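Local coordinates for putative O-Methyltransferase (Corynebacterium glutamicum, PDB 3DR5) that probably transfers a methyl group from S-adenosyl-L-methionine to a hydroxyl of an acceptor, as a member of the O-methyltransferase family, at the interface of chains A and B. Sequence-based numbering; all coordinates share one arbitrary frame. Chains: chain A/B, Putative O-Methyltransferase.

The interface of chains A and B. Residues chain A 5, 8, 12, 40, 202-203; chain B 165, 200-202.
One face of the B:Arg200 guanidinium lies against A:Val12, whose CG1 methyl stands 3.7 Å above the plane, displaced toward the rim. The two side chains run past each other in opposite directions. A bend at chi3 (-63°) folds the end of the arginine over the valine, while both valine methyls also meet its CB. At the tip, NH2 comes 3.3 Å from the carbonyl O of A:Val12, a polar approach too loose to be taken as a hydrogen bond. The A:Phe5 ring, poorly ordered, seems to lie beside B:Pro202, pointing the same way, with CE1 3.6 Å from the proline CB, which sits off the ring plane.

B:Pro202 buries much of its surface against chain A, and its ring is gripped from several directions. Its CD meets the selenium of the selenomethionine A:Met40 at 3.6 Å and, at the same distance, the CD2 methyl of A:Leu203, whose side chain crosses the ring at about a right angle. The A:Met40 chain is extended beyond CG (chi2 -174°), which carries the selenium alongside the proline and past the carbonyl O of B:Arg200. The CG of B:Pro202 turns to its symmetry mate, 3.3 Å from the carbonyl O of A:Pro202, and the two proline rings meet near the two-fold axis.

Farther from the axis, A:Leu8 splits its branches: CD1 touches CD1 of B:Leu165 at 3.6 Å, while CD2 reaches toward CA of B:Pro202. Across this patch the contact is mainly apolar packing.

In chain A the surface comes from the N-terminal helix 4-13, the start of helix 39-51 and the loop after strand 196-201; chain B contributes the end of its own strand 196-201, the loop that follows and B:Leu165 just before the 3-10 helix 166-168. The exchanged twin of this patch completes a symmetric dimer in the deposited assembly, although the structure alone does not establish that state in solution.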
# COMPACT_ATOMS: atom_id res chain seq x y z
N PHE A 5 18.40 1.26 2.39
CA PHE A 5 17.10 1.76 2.81
C PHE A 5 17.13 3.29 2.94
O PHE A 5 16.18 3.97 2.54
CB PHE A 5 16.72 1.17 4.16
CG PHE A 5 15.43 1.71 4.72
CD1 PHE A 5 14.21 1.17 4.34
CD2 PHE A 5 15.43 2.78 5.62
CE1 PHE A 5 13.01 1.68 4.84
CE2 PHE A 5 14.24 3.30 6.12
CZ PHE A 5 13.03 2.75 5.73
N LEU A 8 17.45 5.36 -0.33
CA LEU A 8 16.12 5.38 -0.95
C LEU A 8 15.32 6.41 -0.13
O LEU A 8 14.69 7.31 -0.69
CB LEU A 8 15.46 4.00 -0.86
CG LEU A 8 14.33 3.72 -1.86
CD1 LEU A 8 14.60 4.46 -3.16
CD2 LEU A 8 14.26 2.21 -2.11
N VAL A 12 13.84 9.94 -1.56
CA VAL A 12 12.40 10.13 -1.56
C VAL A 12 11.99 11.29 -0.66
O VAL A 12 11.13 12.09 -1.02
CB VAL A 12 11.65 8.85 -1.12
CG1 VAL A 12 10.15 9.12 -0.98
CG2 VAL A 12 11.89 7.73 -2.15
N MSE A 40 7.31 8.32 3.93
CA MSE A 40 6.96 7.21 3.06
C MSE A 40 5.74 6.44 3.58
O MSE A 40 4.89 6.01 2.80
CB MSE A 40 8.17 6.27 2.88
CG MSE A 40 9.22 6.77 1.88
SE MSE A 40 10.65 5.45 1.56
CE MSE A 40 11.97 6.57 0.75
N PRO A 202 8.31 -3.10 5.00
CA PRO A 202 9.50 -2.47 5.57
C PRO A 202 9.39 -0.96 5.80
O PRO A 202 10.25 -0.20 5.35
CB PRO A 202 10.58 -2.82 4.55
CG PRO A 202 9.84 -2.73 3.25
CD PRO A 202 8.51 -3.43 3.58
N LEU A 203 8.35 -0.53 6.49
CA LEU A 203 8.15 0.89 6.78
C LEU A 203 8.15 1.09 8.30
O LEU A 203 7.58 0.29 9.03
CB LEU A 203 6.82 1.37 6.18
CG LEU A 203 6.78 1.54 4.66
CD1 LEU A 203 5.33 1.51 4.19
CD2 LEU A 203 7.47 2.86 4.27
N LEU B 165 12.98 3.32 -8.87
CA LEU B 165 13.88 4.24 -8.19
C LEU B 165 15.33 3.81 -8.23
O LEU B 165 16.22 4.52 -7.76
CB LEU B 165 13.42 4.41 -6.74
CG LEU B 165 12.04 5.02 -6.49
CD1 LEU B 165 11.59 4.74 -5.07
CD2 LEU B 165 12.09 6.52 -6.75
N ARG B 200 6.23 6.56 -2.84
CA ARG B 200 7.44 5.89 -3.24
C ARG B 200 7.92 5.14 -2.01
O ARG B 200 8.26 5.72 -0.98
CB ARG B 200 8.44 6.93 -3.78
CG ARG B 200 8.00 7.43 -5.18
CD ARG B 200 8.86 8.59 -5.66
NE ARG B 200 8.74 9.75 -4.79
CZ ARG B 200 9.66 10.69 -4.67
NH1 ARG B 200 10.78 10.61 -5.38
NH2 ARG B 200 9.48 11.69 -3.82
N LEU B 201 7.96 3.82 -2.14
CA LEU B 201 8.25 2.93 -1.04
C LEU B 201 9.51 2.07 -1.12
O LEU B 201 9.99 1.77 -2.20
CB LEU B 201 7.01 2.05 -0.85
CG LEU B 201 5.67 2.83 -0.96
CD1 LEU B 201 4.48 1.85 -1.06
CD2 LEU B 201 5.51 3.77 0.24
N PRO B 202 10.05 1.66 0.04
CA PRO B 202 11.26 0.84 0.14
C PRO B 202 11.06 -0.65 -0.18
O PRO B 202 11.45 -1.50 0.61
CB PRO B 202 11.71 1.06 1.58
CG PRO B 202 10.40 1.14 2.31
CD PRO B 202 9.54 2.01 1.38